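Local coordinates for acyl-CoA N-acyltransferases (NAT) superfamily protein (PDB 6TH0), which probably transfers the acetyl group of acetyl-CoA to the N-terminal methionine of transmembrane proteins and to protein lysines, as an NAA60-type acetyltransferase with a GNAT domain, at residues 14-19 against 38-43; 20-25 against 64-69; 46-51 against 116-121; 100-105 against 109-114. All blocks are in the same frame, centred on the assembly; numbering follows the deposited sequence.

Contact 1: 14-19 against 38-43; sequences SDLERL and NVVNGG
Leu19 and Leu16, one turn apart on helix 16-26, meet Val39 and Val40 near the end of helix 33-41, and the contact between them is wholly apolar. The closest approach is made by Leu19 CD2, which lies 3.5 Å from Val39 CG1 and 4.0 Å from Val40 CG1, so one methyl group touches both valines. Leu19 swings its CG anti to the backbone N (chi1 -169°), which carries the branched end across to the other helix. Val40 CG1 is shared in turn: Leu16 CD1 reaches it at 4.1 Å, the two side chains meeting roughly at right angles. Phe36 and Ile11 also touch Leu19, and Thr68 and Ser47 lie against Val39, which places the valine over the sheet.

Leu19 N bonds to Asp15 O at 2.7 Å, and the buried Asp15 carboxylate forms a salt bridge with Arg9. Helix 33-41 stops before Gly42, whose N bonds to Val39 O at 3.1 Å and whose phi is positive. Two helices lying side by side between the first and second strands, packed on one face of the sheet, are characteristic of the N-terminal part of the GNAT fold.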
loop_
_atom_site.group_PDB
_atom_site.type_symbol
_atom_site.label_atom_id
_atom_site.label_comp_id
_atom_site.label_asym_id
_atom_site.label_seq_id
_atom_site.Cartn_x
_atom_site.Cartn_y
_atom_site.Cartn_z
ATOM N N SER A 14 16.862 2.256 9.112
ATOM C CA SER A 14 18.012 2.097 8.233
ATOM C C SER A 14 17.619 2.031 6.761
ATOM O O SER A 14 18.496 2.177 5.900
ATOM C CB SER A 14 18.798 0.841 8.608
ATOM O OG SER A 14 18.086 -0.325 8.230
ATOM N N ASP A 15 16.332 1.832 6.458
ATOM C CA ASP A 15 15.818 1.837 5.089
ATOM C C ASP A 15 15.559 3.241 4.549
ATOM O O ASP A 15 15.212 3.375 3.370
ATOM C CB ASP A 15 14.502 1.047 5.011
ATOM C CG ASP A 15 14.671 -0.423 5.339
ATOM O OD1 ASP A 15 15.644 -1.034 4.859
ATOM O OD2 ASP A 15 13.825 -0.970 6.093
ATOM N N LEU A 16 15.740 4.284 5.368
ATOM C CA LEU A 16 15.249 5.614 5.015
ATOM C C LEU A 16 15.757 6.078 3.648
ATOM O O LEU A 16 14.964 6.455 2.784
ATOM C CB LEU A 16 15.630 6.619 6.099
ATOM C CG LEU A 16 15.169 8.041 5.787
ATOM C CD1 LEU A 16 13.657 8.105 5.739
ATOM C CD2 LEU A 16 15.711 9.021 6.809
ATOM N N GLU A 17 17.079 6.103 3.462
ATOM C CA GLU A 17 17.653 6.593 2.205
ATOM C C GLU A 17 17.140 5.801 1.014
ATOM O O GLU A 17 16.669 6.377 0.025
ATOM C CB GLU A 17 19.179 6.532 2.257
ATOM C CG GLU A 17 19.861 7.315 1.149
ATOM C CD GLU A 17 21.351 7.028 1.067
ATOM O OE1 GLU A 17 21.949 6.679 2.109
ATOM O OE2 GLU A 17 21.920 7.142 -0.041
ATOM N N ARG A 18 17.217 4.473 1.091
ATOM C CA ARG A 18 16.757 3.648 -0.023
ATOM C C ARG A 18 15.266 3.840 -0.275
ATOM O O ARG A 18 14.833 3.951 -1.427
ATOM C CB ARG A 18 17.080 2.179 0.249
ATOM C CG ARG A 18 16.409 1.194 -0.705
ATOM C CD ARG A 18 17.011 1.271 -2.108
ATOM N NE ARG A 18 16.651 0.077 -2.868
ATOM C CZ ARG A 18 16.877 -0.078 -4.172
ATOM N NH1 ARG A 18 17.466 0.890 -4.859
ATOM N NH2 ARG A 18 16.526 -1.200 -4.779
ATOM N N LEU A 19 14.466 3.897 0.791
ATOM C CA LEU A 19 13.027 4.068 0.642
ATOM C C LEU A 19 12.694 5.362 -0.080
ATOM O O LEU A 19 11.853 5.374 -0.994
ATOM C CB LEU A 19 12.345 4.044 2.017
ATOM C CG LEU A 19 10.815 3.958 2.017
ATOM C CD1 LEU A 19 10.270 2.647 1.447
ATOM C CD2 LEU A 19 10.265 4.249 3.422
ATOM N N ASN A 38 7.862 9.336 8.849
ATOM C CA ASN A 38 6.686 8.679 9.409
ATOM C C ASN A 38 6.705 7.184 9.110
ATOM O O ASN A 38 6.480 6.359 10.001
ATOM C CB ASN A 38 5.433 9.345 8.841
ATOM C CG ASN A 38 4.129 8.806 9.428
ATOM O OD1 ASN A 38 4.100 7.927 10.309
ATOM N ND2 ASN A 38 3.029 9.400 8.977
ATOM N N VAL A 39 7.036 6.815 7.877
ATOM C CA VAL A 39 7.017 5.406 7.487
ATOM C C VAL A 39 8.008 4.610 8.332
ATOM O O VAL A 39 7.648 3.611 8.962
ATOM C CB VAL A 39 7.325 5.256 5.985
ATOM C CG1 VAL A 39 7.543 3.794 5.625
ATOM C CG2 VAL A 39 6.211 5.845 5.122
ATOM N N VAL A 40 9.272 5.051 8.375
ATOM C CA VAL A 40 10.306 4.255 9.034
ATOM C C VAL A 40 10.155 4.270 10.550
ATOM O O VAL A 40 10.659 3.369 11.232
ATOM C CB VAL A 40 11.703 4.751 8.624
ATOM C CG1 VAL A 40 11.828 4.724 7.091
ATOM C CG2 VAL A 40 11.977 6.153 9.205
ATOM N N ASN A 41 9.498 5.285 11.099
ATOM C CA ASN A 41 9.226 5.370 12.529
ATOM C C ASN A 41 7.942 4.657 12.935
ATOM O O ASN A 41 7.713 4.457 14.134
ATOM C CB ASN A 41 9.185 6.834 12.963
ATOM C CG ASN A 41 10.549 7.489 12.871
ATOM O OD1 ASN A 41 11.565 6.859 13.158
ATOM N ND2 ASN A 41 10.581 8.752 12.456
ATOM N N GLY A 42 7.120 4.258 11.968
ATOM C CA GLY A 42 5.936 3.448 12.254
ATOM C C GLY A 42 4.810 4.249 12.882
ATOM O O GLY A 42 4.408 5.298 12.368
ATOM N N GLY A 43 4.252 3.734 13.972
ATOM C CA GLY A 43 3.083 4.354 14.561
ATOM C C GLY A 43 1.815 4.174 13.749
ATOM O O GLY A 43 1.228 3.085 13.742
#

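Contact 2: 20-25 against 64-69; sequences EQIHRD and IGFVTA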
loop_
_atom_site.group_PDB
_atom_site.type_symbol
_atom_site.label_atom_id
_atom_site.label_comp_id
_atom_site.label_asym_id
_atom_site.label_seq_id
_atom_site.Cartn_x
_atom_site.Cartn_y
_atom_site.Cartn_z
ATOM N N GLU A 20 13.328 6.465 0.321
ATOM C CA GLU A 20 13.045 7.733 -0.335
ATOM C C GLU A 20 13.454 7.664 -1.792
ATOM O O GLU A 20 12.711 8.089 -2.681
ATOM C CB GLU A 20 13.784 8.886 0.335
ATOM C CG GLU A 20 13.237 9.349 1.672
ATOM C CD GLU A 20 14.038 10.518 2.216
ATOM O OE1 GLU A 20 15.276 10.381 2.341
ATOM O OE2 GLU A 20 13.438 11.578 2.496
ATOM N N GLN A 21 14.616 7.077 -2.046
ATOM C CA GLN A 21 15.166 7.044 -3.399
ATOM C C GLN A 21 14.284 6.227 -4.339
ATOM O O GLN A 21 13.979 6.666 -5.454
ATOM C CB GLN A 21 16.587 6.492 -3.321
ATOM C CG GLN A 21 17.230 6.095 -4.626
ATOM C CD GLN A 21 17.950 4.767 -4.490
ATOM O OE1 GLN A 21 17.391 3.713 -4.797
ATOM N NE2 GLN A 21 19.185 4.806 -4.005
ATOM N N ILE A 22 13.860 5.036 -3.907
ATOM C CA ILE A 22 13.025 4.184 -4.750
ATOM C C ILE A 22 11.662 4.827 -5.001
ATOM O O ILE A 22 11.110 4.717 -6.102
ATOM C CB ILE A 22 12.903 2.773 -4.146
ATOM C CG1 ILE A 22 12.374 1.797 -5.210
ATOM C CG2 ILE A 22 11.976 2.783 -2.914
ATOM C CD1 ILE A 22 12.535 0.338 -4.832
ATOM N N HIS A 23 11.067 5.475 -3.987
ATOM C CA HIS A 23 9.826 6.199 -4.248
ATOM C C HIS A 23 10.013 7.252 -5.339
ATOM O O HIS A 23 9.199 7.356 -6.267
ATOM C CB HIS A 23 9.286 6.838 -2.971
ATOM C CG HIS A 23 8.478 5.900 -2.124
ATOM N ND1 HIS A 23 9.042 4.885 -1.379
ATOM C CD2 HIS A 23 7.139 5.814 -1.920
ATOM C CE1 HIS A 23 8.090 4.227 -0.739
ATOM N NE2 HIS A 23 6.925 4.770 -1.049
ATOM N N ARG A 24 11.074 8.049 -5.236
ATOM C CA ARG A 24 11.336 9.060 -6.248
ATOM C C ARG A 24 11.496 8.418 -7.617
ATOM O O ARG A 24 11.042 8.966 -8.633
ATOM C CB ARG A 24 12.590 9.852 -5.871
ATOM C CG ARG A 24 13.165 10.696 -6.993
ATOM C CD ARG A 24 12.194 11.749 -7.503
ATOM N NE ARG A 24 11.896 12.763 -6.497
ATOM C CZ ARG A 24 11.329 13.934 -6.762
ATOM N NH1 ARG A 24 11.000 14.250 -8.006
ATOM N NH2 ARG A 24 11.091 14.792 -5.781
ATOM N N ASP A 25 12.123 7.244 -7.662
ATOM C CA ASP A 25 12.480 6.678 -8.957
ATOM C C ASP A 25 11.308 5.958 -9.622
ATOM O O ASP A 25 11.204 5.977 -10.856
ATOM C CB ASP A 25 13.640 5.694 -8.798
ATOM C CG ASP A 25 14.980 6.367 -8.578
ATOM O OD1 ASP A 25 15.119 7.612 -8.703
ATOM O OD2 ASP A 25 15.949 5.624 -8.310
ATOM N N ILE A 64 14.117 -4.300 -2.149
ATOM C CA ILE A 64 13.821 -4.254 -3.574
ATOM C C ILE A 64 12.318 -4.175 -3.836
ATOM O O ILE A 64 11.878 -4.192 -4.990
ATOM C CB ILE A 64 14.473 -5.446 -4.306
ATOM C CG1 ILE A 64 14.169 -6.769 -3.607
ATOM C CG2 ILE A 64 15.983 -5.249 -4.359
ATOM C CD1 ILE A 64 12.760 -7.282 -3.823
ATOM N N GLY A 65 11.526 -4.050 -2.780
ATOM C CA GLY A 65 10.095 -3.858 -2.914
ATOM C C GLY A 65 9.589 -3.288 -1.610
ATOM O O GLY A 65 10.250 -3.390 -0.576
ATOM N N PHE A 66 8.423 -2.651 -1.672
ATOM C CA PHE A 66 7.893 -2.008 -0.474
ATOM C C PHE A 66 6.383 -1.898 -0.606
ATOM O O PHE A 66 5.843 -1.876 -1.714
ATOM C CB PHE A 66 8.505 -0.611 -0.289
ATOM C CG PHE A 66 8.226 0.296 -1.419
ATOM C CD1 PHE A 66 7.047 1.021 -1.464
ATOM C CD2 PHE A 66 9.098 0.364 -2.502
ATOM C CE1 PHE A 66 6.756 1.836 -2.556
ATOM C CE2 PHE A 66 8.815 1.173 -3.579
ATOM C CZ PHE A 66 7.661 1.923 -3.606
ATOM N N VAL A 67 5.698 -1.844 0.538
ATOM C CA VAL A 67 4.309 -1.404 0.587
ATOM C C VAL A 67 4.138 -0.601 1.872
ATOM O O VAL A 67 4.730 -0.953 2.895
ATOM C CB VAL A 67 3.322 -2.583 0.549
ATOM C CG1 VAL A 67 3.513 -3.474 1.771
ATOM C CG2 VAL A 67 1.884 -2.082 0.445
ATOM N N THR A 68 3.482 0.558 1.781
ATOM C CA THR A 68 3.174 1.379 2.951
ATOM C C THR A 68 1.663 1.557 3.096
ATOM O O THR A 68 0.924 1.591 2.101
ATOM C CB THR A 68 3.835 2.745 2.869
ATOM O OG1 THR A 68 3.329 3.437 1.723
ATOM C CG2 THR A 68 5.352 2.590 2.752
ATOM N N ALA A 69 1.195 1.644 4.345
ATOM C CA ALA A 69 -0.234 1.733 4.608
ATOM C C ALA A 69 -0.459 2.513 5.902
ATOM O O ALA A 69 0.385 2.522 6.799
ATOM C CB ALA A 69 -0.887 0.345 4.713
#
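Phe66 lays its ring against His23 and Ile22, neighbours on the helix that covers this part of the sheet. Its CG stands between the backbone N and the carbonyl carbon (chi1 60°), lifting the phenyl group off the strand toward the helix. His23 is turned differently: its CG is anti to the carbonyl carbon (chi1 -84°), and the end of the imidazole comes nearer the strand although its CB does not point at it. The rings form an offset stack, centroids 4.2 Å apart and planes at 30°, with His23 CE1 over one phenyl face and 3.3 Å from Phe66 CE1. Ile22 adds CG2, 3.6 Å from Phe66 CE2, approaching the ring obliquely.

Both imidazole nitrogens have partners, ND1 the backbone O of Leu19 and NE2 the hydroxyl of Thr99, and these two bonds fix the rotation of the ring. Phe36 meets the same imidazole edge-to-face. An alanine in place of Phe66 would probably leave His23 without its stacking partner and open a gap beside Ile22 CG2.

Ile64 and Gly65 both face Ala50, a classic beta bulge in strand 63-73. Helix 16-26 packed on a central strand in this way belongs to the GNAT alpha/beta core.

Contact 3: 46-51 against 116-121; sequences VSWAAV and INEVVK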
loop_
_atom_site.group_PDB
_atom_site.type_symbol
_atom_site.label_atom_id
_atom_site.label_comp_id
_atom_site.label_asym_id
_atom_site.label_seq_id
_atom_site.Cartn_x
_atom_site.Cartn_y
_atom_site.Cartn_z
ATOM N N VAL A 46 1.933 1.459 8.749
ATOM C CA VAL A 46 2.478 0.116 8.765
ATOM C C VAL A 46 3.134 -0.096 7.417
ATOM O O VAL A 46 2.704 0.455 6.392
ATOM C CB VAL A 46 1.428 -0.970 9.083
ATOM C CG1 VAL A 46 1.001 -0.881 10.539
ATOM C CG2 VAL A 46 0.219 -0.840 8.165
ATOM N N SER A 47 4.193 -0.888 7.411
ATOM C CA SER A 47 4.821 -1.086 6.116
ATOM C C SER A 47 5.684 -2.335 6.109
ATOM O O SER A 47 6.056 -2.875 7.155
ATOM C CB SER A 47 5.665 0.135 5.752
ATOM O OG SER A 47 6.654 0.327 6.744
ATOM N N TRP A 48 5.971 -2.796 4.895
ATOM C CA TRP A 48 6.726 -4.015 4.675
ATOM C C TRP A 48 7.754 -3.781 3.581
ATOM O O TRP A 48 7.477 -3.099 2.591
ATOM C CB TRP A 48 5.810 -5.175 4.298
ATOM C CG TRP A 48 5.006 -5.674 5.447
ATOM C CD1 TRP A 48 5.323 -6.711 6.273
ATOM C CD2 TRP A 48 3.748 -5.158 5.916
ATOM N NE1 TRP A 48 4.343 -6.879 7.217
ATOM C CE2 TRP A 48 3.362 -5.944 7.016
ATOM C CE3 TRP A 48 2.910 -4.118 5.504
ATOM C CZ2 TRP A 48 2.174 -5.719 7.725
ATOM C CZ3 TRP A 48 1.729 -3.897 6.195
ATOM C CH2 TRP A 48 1.375 -4.693 7.304
ATOM N N ALA A 49 8.930 -4.353 3.762
ATOM C CA ALA A 49 9.970 -4.345 2.753
ATOM C C ALA A 49 10.123 -5.760 2.220
ATOM O O ALA A 49 9.922 -6.736 2.944
ATOM C CB ALA A 49 11.301 -3.846 3.329
ATOM N N ALA A 50 10.435 -5.859 0.938
ATOM C CA ALA A 50 10.875 -7.105 0.326
ATOM C C ALA A 50 12.375 -7.015 0.118
ATOM O O ALA A 50 12.870 -5.995 -0.367
ATOM C CB ALA A 50 10.174 -7.344 -1.013
ATOM N N VAL A 51 13.098 -8.060 0.512
ATOM C CA VAL A 51 14.545 -8.100 0.348
ATOM C C VAL A 51 14.958 -9.428 -0.269
ATOM O O VAL A 51 14.290 -10.453 -0.102
ATOM C CB VAL A 51 15.281 -7.883 1.693
ATOM C CG1 VAL A 51 14.856 -6.561 2.327
ATOM C CG2 VAL A 51 15.019 -9.053 2.646
ATOM N N ILE A 116 1.032 -7.024 -1.037
ATOM C CA ILE A 116 -0.374 -6.760 -0.739
ATOM C C ILE A 116 -0.919 -7.806 0.222
ATOM O O ILE A 116 -1.639 -7.483 1.179
ATOM C CB ILE A 116 -1.188 -6.716 -2.040
ATOM C CG1 ILE A 116 -0.722 -5.548 -2.910
ATOM C CG2 ILE A 116 -2.663 -6.595 -1.731
ATOM C CD1 ILE A 116 -1.212 -5.692 -4.368
ATOM N N ASN A 117 -0.563 -9.074 -0.000
ATOM C CA ASN A 117 -1.007 -10.135 0.895
ATOM C C ASN A 117 -0.634 -9.825 2.344
ATOM O O ASN A 117 -1.429 -10.059 3.269
ATOM C CB ASN A 117 -0.400 -11.463 0.437
ATOM C CG ASN A 117 -0.928 -12.637 1.204
ATOM O OD1 ASN A 117 -2.126 -12.738 1.445
ATOM N ND2 ASN A 117 -0.038 -13.539 1.600
ATOM N N GLU A 118 0.572 -9.295 2.561
ATOM C CA GLU A 118 0.983 -8.913 3.910
ATOM C C GLU A 118 0.025 -7.894 4.511
ATOM O O GLU A 118 -0.326 -7.981 5.693
ATOM C CB GLU A 118 2.404 -8.348 3.891
ATOM C CG GLU A 118 3.474 -9.358 3.504
ATOM C CD GLU A 118 3.586 -10.494 4.500
ATOM O OE1 GLU A 118 3.251 -10.271 5.676
ATOM O OE2 GLU A 118 3.988 -11.611 4.107
ATOM N N VAL A 119 -0.422 -6.926 3.710
ATOM C CA VAL A 119 -1.325 -5.906 4.226
ATOM C C VAL A 119 -2.683 -6.511 4.573
ATOM O O VAL A 119 -3.263 -6.207 5.620
ATOM C CB VAL A 119 -1.470 -4.760 3.212
ATOM C CG1 VAL A 119 -2.426 -3.711 3.753
ATOM C CG2 VAL A 119 -0.092 -4.133 2.888
ATOM N N VAL A 120 -3.206 -7.379 3.708
ATOM C CA VAL A 120 -4.494 -8.019 3.978
ATOM C C VAL A 120 -4.397 -8.919 5.200
ATOM O O VAL A 120 -5.279 -8.916 6.067
ATOM C CB VAL A 120 -4.960 -8.806 2.736
ATOM C CG1 VAL A 120 -6.253 -9.574 3.039
ATOM C CG2 VAL A 120 -5.109 -7.881 1.545
ATOM N N LYS A 121 -3.323 -9.702 5.291
ATOM C CA LYS A 121 -3.118 -10.552 6.459
ATOM C C LYS A 121 -2.992 -9.724 7.730
ATOM O O LYS A 121 -3.454 -10.135 8.799
ATOM C CB LYS A 121 -1.882 -11.422 6.224
ATOM C CG LYS A 121 -2.187 -12.687 5.424
ATOM C CD LYS A 121 -0.943 -13.446 4.954
ATOM C CE LYS A 121 0.129 -13.621 6.005
ATOM N NZ LYS A 121 1.451 -13.816 5.318
#
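Trp48 and Glu118 mark the closest backbone approach between strand 46-51 and helix 116-121, with CA atoms 7.6 Å apart, where the GNAT fold packs helix 111-123 on its sheet. The strand is extended throughout, and the helix keeps its regular bonding, Lys121 N to Asn117 O at 2.8 Å. Trp48 CG lies anti to the carbonyl carbon (chi1 -72°), and the ring reaches out to the helix with one face turned to it. Glu118 CB sits over that face, 3.9 Å from the centroid of the five-membered ring and only 3° off its normal, a CH-pi contact. Farther along the indole, Val119 CG2 comes within 3.8 Å of Trp48 CZ3; the same valine rests on Val67, Val95 and Ile97 of the sheet. Tyr122 meets the indole as well.

Replacing Trp48 by an alanine would probably open a gap between strand and helix and leave Glu118 CB without the ring face it packs on. The glutamate chain bends at chi2, and its carboxylate plane is turned 41° from the indole. OE1 lies 3.9 Å from Trp48 NE1, too far for a hydrogen bond, while OE2 forms a salt bridge with Lys121 NZ at 3.6 Å.

Contact 4: 100-105 against 109-114; sequences LGVVET and RGIAKA. With ACO (acetyl coenzyme *a), chain C.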
loop_
_atom_site.group_PDB
_atom_site.type_symbol
_atom_site.label_atom_id
_atom_site.label_comp_id
_atom_site.label_asym_id
_atom_site.label_seq_id
_atom_site.Cartn_x
_atom_site.Cartn_y
_atom_site.Cartn_z
ATOM N N LEU A 100 3.156 1.325 -3.168
ATOM C CA LEU A 100 3.533 -0.049 -3.460
ATOM C C LEU A 100 4.469 0.021 -4.653
ATOM O O LEU A 100 4.176 0.767 -5.583
ATOM C CB LEU A 100 2.306 -0.903 -3.789
ATOM C CG LEU A 100 2.537 -2.255 -4.440
ATOM C CD1 LEU A 100 3.054 -3.245 -3.409
ATOM C CD2 LEU A 100 1.250 -2.761 -5.077
ATOM N N GLY A 101 5.589 -0.697 -4.604
ATOM C CA GLY A 101 6.517 -0.707 -5.726
ATOM C C GLY A 101 7.474 -1.867 -5.631
ATOM O O GLY A 101 7.811 -2.325 -4.536
ATOM N N VAL A 102 7.943 -2.330 -6.791
ATOM C CA VAL A 102 8.965 -3.364 -6.901
ATOM C C VAL A 102 10.000 -2.859 -7.909
ATOM O O VAL A 102 9.631 -2.257 -8.921
ATOM C CB VAL A 102 8.357 -4.719 -7.337
ATOM C CG1 VAL A 102 9.430 -5.767 -7.515
ATOM C CG2 VAL A 102 7.276 -5.212 -6.319
ATOM N N VAL A 103 11.293 -3.037 -7.616
ATOM C CA VAL A 103 12.282 -2.538 -8.567
ATOM C C VAL A 103 12.140 -3.299 -9.889
ATOM O O VAL A 103 11.851 -4.500 -9.928
ATOM C CB VAL A 103 13.738 -2.596 -8.066
ATOM C CG1 VAL A 103 13.922 -1.879 -6.701
ATOM C CG2 VAL A 103 14.259 -4.007 -8.033
ATOM N N GLU A 104 12.398 -2.585 -10.980
ATOM C CA GLU A 104 12.075 -3.067 -12.320
ATOM C C GLU A 104 12.600 -4.487 -12.562
ATOM O O GLU A 104 11.875 -5.355 -13.060
ATOM C CB GLU A 104 12.613 -2.046 -13.328
ATOM C CG GLU A 104 11.830 -1.933 -14.616
ATOM C CD GLU A 104 12.075 -0.608 -15.341
ATOM O OE1 GLU A 104 12.726 0.297 -14.769
ATOM O OE2 GLU A 104 11.567 -0.454 -16.471
ATOM N N THR A 105 13.851 -4.757 -12.193
ATOM C CA THR A 105 14.414 -6.070 -12.491
ATOM C C THR A 105 13.852 -7.194 -11.624
ATOM O O THR A 105 14.187 -8.357 -11.863
ATOM C CB THR A 105 15.937 -6.025 -12.369
ATOM O OG1 THR A 105 16.304 -5.520 -11.078
ATOM C CG2 THR A 105 16.522 -5.123 -13.447
ATOM N N ARG A 109 7.387 -11.481 -10.635
ATOM C CA ARG A 109 7.744 -12.653 -9.849
ATOM C C ARG A 109 6.783 -12.869 -8.687
ATOM O O ARG A 109 6.992 -13.786 -7.884
ATOM C CB ARG A 109 9.184 -12.527 -9.336
ATOM C CG ARG A 109 10.212 -12.367 -10.451
ATOM C CD ARG A 109 11.643 -12.359 -9.940
ATOM N NE ARG A 109 12.561 -11.931 -10.995
ATOM C CZ ARG A 109 13.868 -11.750 -10.832
ATOM N NH1 ARG A 109 14.614 -11.359 -11.856
ATOM N NH2 ARG A 109 14.429 -11.949 -9.649
ATOM N N GLY A 110 5.722 -12.071 -8.597
ATOM C CA GLY A 110 4.770 -12.191 -7.512
ATOM C C GLY A 110 5.108 -11.408 -6.264
ATOM O O GLY A 110 4.435 -11.584 -5.241
ATOM N N ILE A 111 6.118 -10.539 -6.309
ATOM C CA ILE A 111 6.512 -9.814 -5.105
ATOM C C ILE A 111 5.432 -8.816 -4.700
ATOM O O ILE A 111 5.051 -8.734 -3.525
ATOM C CB ILE A 111 7.883 -9.145 -5.318
ATOM C CG1 ILE A 111 8.955 -10.224 -5.478
ATOM C CG2 ILE A 111 8.237 -8.205 -4.146
ATOM C CD1 ILE A 111 10.313 -9.690 -5.984
ATOM N N ALA A 112 4.899 -8.061 -5.661
ATOM C CA ALA A 112 3.856 -7.097 -5.324
ATOM C C ALA A 112 2.627 -7.797 -4.776
ATOM O O ALA A 112 2.021 -7.334 -3.805
ATOM C CB ALA A 112 3.481 -6.249 -6.537
ATOM N N LYS A 113 2.228 -8.904 -5.397
ATOM C CA LYS A 113 1.123 -9.682 -4.860
ATOM C C LYS A 113 1.395 -10.089 -3.417
ATOM O O LYS A 113 0.503 -10.021 -2.561
ATOM C CB LYS A 113 0.887 -10.908 -5.741
ATOM C CG LYS A 113 -0.252 -11.794 -5.277
ATOM C CD LYS A 113 -0.493 -12.917 -6.293
ATOM C CE LYS A 113 -1.833 -13.597 -6.073
ATOM N NZ LYS A 113 -1.891 -14.332 -4.780
ATOM N N ALA A 114 2.610 -10.566 -3.136
ATOM C CA ALA A 114 2.939 -10.967 -1.769
ATOM C C ALA A 114 2.918 -9.775 -0.819
ATOM O O ALA A 114 2.460 -9.893 0.325
ATOM C CB ALA A 114 4.295 -11.666 -1.726
HETATM N N1A ACO C . 5.981 -15.973 -13.973
HETATM C C2A ACO C . 5.495 -15.079 -14.900
HETATM N N3A ACO C . 4.702 -14.002 -14.756
HETATM C C4A ACO C . 4.342 -13.802 -13.429
HETATM C C5A ACO C . 4.766 -14.644 -12.353
HETATM C C6A ACO C . 5.597 -15.734 -12.680
HETATM N N6A ACO C . 6.037 -16.575 -11.692
HETATM N N7A ACO C . 4.253 -14.200 -11.128
HETATM C C8A ACO C . 3.530 -13.109 -11.458
HETATM N N9A ACO C . 3.549 -12.831 -12.825
HETATM C C1B ACO C . 2.871 -11.742 -13.530
HETATM C C2B ACO C . 1.419 -11.404 -12.956
HETATM O O2B ACO C . 0.503 -12.279 -13.467
HETATM C C3B ACO C . 1.355 -9.980 -13.685
HETATM O O3B ACO C . 1.173 -10.273 -14.983
HETATM P P3B ACO C . 0.192 -8.998 -15.876
HETATM O O7A ACO C . 1.281 -7.958 -15.897
HETATM O O8A ACO C . -0.149 -9.669 -17.195
HETATM O O9A ACO C . -0.910 -8.763 -14.870
HETATM C C4B ACO C . 2.783 -9.402 -13.402
HETATM O O4B ACO C . 3.695 -10.548 -13.407
HETATM C C5B ACO C . 2.831 -8.604 -12.085
HETATM O O5B ACO C . 2.358 -9.356 -11.012
HETATM P P1A ACO C . 3.416 -9.203 -9.755
HETATM O O1A ACO C . 4.737 -9.749 -10.150
HETATM O O2A ACO C . 2.706 -9.687 -8.522
HETATM O O3A ACO C . 3.703 -7.567 -9.423
HETATM P P2A ACO C . 5.199 -7.069 -9.618
HETATM O O4A ACO C . 6.094 -7.501 -8.515
HETATM O O5A ACO C . 5.687 -7.112 -11.043
HETATM O O6A ACO C . 5.085 -5.365 -9.300
HETATM C CBP ACO C . 3.921 -3.274 -9.553
HETATM C CCP ACO C . 3.875 -4.852 -9.743
HETATM C CDP ACO C . 3.932 -3.001 -8.067
HETATM C CEP ACO C . 2.701 -2.624 -10.211
HETATM C CAP ACO C . 5.242 -2.824 -10.230
HETATM O OAP ACO C . 5.140 -2.893 -11.650
HETATM C C9P ACO C . 5.670 -1.397 -9.896
HETATM O O9P ACO C . 6.451 -1.187 -8.993
HETATM N N8P ACO C . 5.211 -0.367 -10.690
HETATM C C7P ACO C . 5.594 1.060 -10.429
HETATM C C6P ACO C . 5.015 1.536 -9.128
HETATM C C5P ACO C . 3.534 1.508 -9.275
HETATM O O5P ACO C . 2.928 1.780 -10.300
HETATM N N4P ACO C . 2.822 1.136 -8.152
HETATM C C3P ACO C . 1.370 1.093 -8.318
HETATM C C2P ACO C . 0.713 1.396 -7.019
HETATM S S1P ACO C . -1.125 1.355 -7.298
HETATM C C ACO C . -1.304 3.082 -7.741
HETATM O O ACO C . -1.513 3.449 -8.872
HETATM C CH3 ACO C . -1.129 4.047 -6.687
#
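Val102 sets CG1 anti to its backbone N (chi1 177°), which leaves CG2 to face the start of the helix, 3.8 Å from Ile111 CG2 and 3.9 Å from Ala112 CB. Leu100, its CG likewise opposite the backbone N (chi1 165°), turns CD1 toward Ala112 more loosely and sets CG and CD2 against the CDP methyl of acetyl-CoA. The small Ala112 methyl lets the cofactor come near: its CB lies 3.2 Å from O3A, the oxygen bridging the two phosphates.

The cofactor is gripped by backbone groups of both segments. On the strand, Leu100 O accepts the N-H of pantetheine N4P at 2.9 Å, nearly straight at 171°, and Val102 N gives its hydrogen to O9P at 2.9 Å, so this arm pairs with the strand much as another strand would. On the helix side, Gly110 N bonds to O1A at 3.0 Å, Ala112 N to O4A at 3.1 Å and Lys113 N to O2A. The positive end of the helix dipole probably helps to hold the pyrophosphate. Gly110, the N-cap, has backbone angles at which a CB would strike the preceding carbonyl.

This is the acetyl-CoA pyrophosphate loop of GNAT enzymes, joining strand 93-102 to helix 111-123 in the beta-alpha-beta unit completed by strand 129-137. Leu146 of helix 141-149 packs on Leu100 and Ala112, and strand 63-73 pairs with the strand through Phe66 and Gly101.

How the contacts relate
All four contacts belong to one GNAT domain and surround its central strands. Contacts 1 and 2 share helix 16-26, cross along the chain and lie with centres about 10 Å apart on one face of the sheet. Contacts 3 and 4 share helix 111-123 on the other face, about 11 Å apart, contact 4 nested inside the loop that contact 3 closes. Strands 45-52, 63-73 and 93-102, neighbours in the sheet, link contacts 2, 3 and 4 by backbone pairing. Contacts 1 and 4, in series and about 19 Å apart between centres, are the most distant pair. Helices thus cover both faces of the sheet, while acetyl-CoA binds where contact 4 joins strand to helix.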